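Local coordinates for ABC transporter substrate binding protein (Ribose) (Agrobacterium vitis, PDB 4WUT) that probably serves as the sugar-capturing solute-binding protein of an ABC transporter, and holds beta-D-fucopyranose in this crystal, at residues Lys119-Glu122 with Lys123-Gln126. Numbering follows the deposited sequence.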
ATOM      1  N   LYS A 119       3.146  -6.139 -16.874  1.00 23.91           N
ATOM      2  CA  LYS A 119       4.329  -6.307 -17.738  1.00 30.18           C
ATOM      3  C   LYS A 119       4.145  -5.636 -19.100  1.00 30.38           C
ATOM      4  O   LYS A 119       5.085  -5.075 -19.662  1.00 32.52           O
ATOM      5  CB  LYS A 119       4.606  -7.792 -17.944  1.00 33.59           C
ATOM      6  CG  LYS A 119       4.958  -8.542 -16.674  1.00 43.96           C
ATOM      7  CD  LYS A 119       6.437  -8.394 -16.308  1.00 48.94           C
ATOM      8  CE  LYS A 119       7.351  -9.014 -17.358  1.00 49.48           C
ATOM      9  NZ  LYS A 119       8.781  -9.088 -16.909  1.00 49.88           N
ATOM     10  N   ASP A 120       2.924  -5.691 -19.622  1.00 31.49           N
ATOM     11  CA  ASP A 120       2.585  -5.058 -20.895  1.00 40.04           C
ATOM     12  C   ASP A 120       3.064  -3.601 -20.985  1.00 35.47           C
ATOM     13  O   ASP A 120       3.316  -3.094 -22.076  1.00 39.21           O
ATOM     14  CB  ASP A 120       1.065  -5.092 -21.104  1.00 40.14           C
ATOM     15  CG  ASP A 120       0.522  -6.505 -21.317  1.00 46.22           C
ATOM     16  OD1 ASP A 120       1.301  -7.396 -21.720  1.00 43.57           O
ATOM     17  OD2 ASP A 120      -0.691  -6.718 -21.081  1.00 46.23           O
ATOM     18  N   ALA A 121       3.196  -2.936 -19.840  1.00 22.18           N
ATOM     19  CA  ALA A 121       3.406  -1.496 -19.787  1.00 18.26           C
ATOM     20  C   ALA A 121       4.870  -1.119 -19.603  1.00 17.93           C
ATOM     21  O   ALA A 121       5.180   0.047 -19.401  1.00 16.61           O
ATOM     22  CB  ALA A 121       2.592  -0.890 -18.615  1.00 17.18           C
ATOM     23  N   GLU A 122       5.759  -2.106 -19.606  1.00 28.29           N
ATOM     24  CA  GLU A 122       7.132  -1.884 -19.140  1.00 33.29           C
ATOM     25  C   GLU A 122       7.846  -0.773 -19.913  1.00 27.34           C
ATOM     26  O   GLU A 122       8.659  -0.025 -19.357  1.00 27.51           O
ATOM     27  CB  GLU A 122       7.937  -3.187 -19.240  1.00 32.15           C
ATOM     28  CG  GLU A 122       7.942  -3.828 -20.622  1.00 38.68           C
ATOM     29  CD  GLU A 122       8.697  -5.146 -20.638  1.00 45.43           C
ATOM     30  OE1 GLU A 122       9.292  -5.498 -19.591  1.00 50.83           O
ATOM     31  OE2 GLU A 122       8.682  -5.830 -21.681  1.00 47.04           O
ATOM     32  N   LYS A 123       7.508  -0.658 -21.185  1.00 21.18           N
ATOM     33  CA  LYS A 123       8.167   0.279 -22.097  1.00 23.81           C
ATOM     34  C   LYS A 123       7.749   1.728 -21.876  1.00 27.87           C
ATOM     35  O   LYS A 123       8.358   2.637 -22.446  1.00 25.27           O
ATOM     36  CB  LYS A 123       7.850  -0.083 -23.547  1.00 33.12           C
ATOM     37  CG  LYS A 123       8.194  -1.515 -23.919  1.00 41.22           C
ATOM     38  CD  LYS A 123       8.271  -1.700 -25.432  1.00 41.05           C
ATOM     39  CE  LYS A 123       9.102  -2.930 -25.809  1.00 47.79           C
ATOM     40  NZ  LYS A 123       8.561  -4.190 -25.215  1.00 50.88           N
ATOM     41  N   TYR A 124       6.694   1.936 -21.083  1.00 17.32           N
ATOM     42  CA  TYR A 124       6.012   3.213 -21.058  1.00 18.57           C
ATOM     43  C   TYR A 124       6.309   4.078 -19.837  1.00 20.42           C
ATOM     44  O   TYR A 124       5.850   5.207 -19.778  1.00 17.06           O
ATOM     45  CB  TYR A 124       4.495   2.985 -21.140  1.00 17.11           C
ATOM     46  CG  TYR A 124       4.052   2.141 -22.303  1.00 21.75           C
ATOM     47  CD1 TYR A 124       4.564   2.346 -23.575  1.00 22.00           C
ATOM     48  CD2 TYR A 124       3.112   1.130 -22.124  1.00 24.52           C
ATOM     49  CE1 TYR A 124       4.151   1.565 -24.641  1.00 24.57           C
ATOM     50  CE2 TYR A 124       2.698   0.347 -23.172  1.00 25.78           C
ATOM     51  CZ  TYR A 124       3.206   0.574 -24.423  1.00 22.87           C
ATOM     52  OH  TYR A 124       2.799  -0.208 -25.476  1.00 30.43           O
ATOM     53  N   TYR A 125       7.047   3.551 -18.863  1.00 16.26           N
ATOM     54  CA  TYR A 125       7.431   4.327 -17.683  1.00 13.86           C
ATOM     55  C   TYR A 125       8.874   4.038 -17.349  1.00 15.19           C
ATOM     56  O   TYR A 125       9.434   3.025 -17.803  1.00 15.57           O
ATOM     57  CB  TYR A 125       6.538   4.000 -16.476  1.00 15.05           C
ATOM     58  CG  TYR A 125       6.598   2.551 -16.007  1.00 13.60           C
ATOM     59  CD1 TYR A 125       5.788   1.588 -16.589  1.00 14.44           C
ATOM     60  CD2 TYR A 125       7.420   2.174 -14.972  1.00 21.07           C
ATOM     61  CE1 TYR A 125       5.819   0.283 -16.175  1.00 17.44           C
ATOM     62  CE2 TYR A 125       7.468   0.860 -14.542  1.00 23.70           C
ATOM     63  CZ  TYR A 125       6.648  -0.081 -15.132  1.00 18.88           C
ATOM     64  OH  TYR A 125       6.706  -1.390 -14.699  1.00 21.48           O
ATOM     65  N   GLN A 126       9.490   4.923 -16.568  1.00 13.32           N
ATOM     66  CA  GLN A 126      10.936   4.875 -16.423  1.00 14.24           C
ATOM     67  C   GLN A 126      11.457   4.430 -15.062  1.00 14.13           C
ATOM     68  O   GLN A 126      12.631   4.129 -14.936  1.00 18.31           O
ATOM     69  CB  GLN A 126      11.579   6.211 -16.821  1.00 15.15           C
ATOM     70  CG  GLN A 126      11.372   6.582 -18.261  1.00 16.02           C
ATOM     71  CD  GLN A 126      10.017   7.195 -18.520  1.00 17.03           C
ATOM     72  OE1 GLN A 126       9.594   8.080 -17.791  1.00 17.02           O
ATOM     73  NE2 GLN A 126       9.318   6.718 -19.547  1.00 16.82           N
TER
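A121 sits between the rings of Y124 and Y125 in a 3-10 turn in the loop between strands 110-113 and 127-130 of a periplasmic binding protein fold. Two i to i+3 backbone bonds brace the turn: K119 O takes the N-H of E122, and A121 O takes that of Y124 at 2.9 Å. The second bond is fairly straight at the hydrogen (161°). Y124 has CG beside its own backbone N (chi1 -54°), which lays the ring obliquely along the turn, with CD2 3.5 Å from A121 CA. The A121 methyl, 4.1 Å from Y124 CD2, is small enough to let the ring come close and itself packs on V97. The flat ring of Y124 spans from the turn to helix 97-105, meeting V100 and the ring of W104. Y125 takes a different rotamer, with CG between its backbone N and carbonyl carbon (chi1 62°), and its buried ring packs on V110 and I112. Both exposed, E122 and K123 run side by side, a long salt bridge of 3.9 Å linking E122 OE2 to K123 NZ. E122 O sits over one face of the Y125 ring, nearer its edge than its centre, whereas A121 O approaches obliquely, 3.3 Å from Y125 CD1.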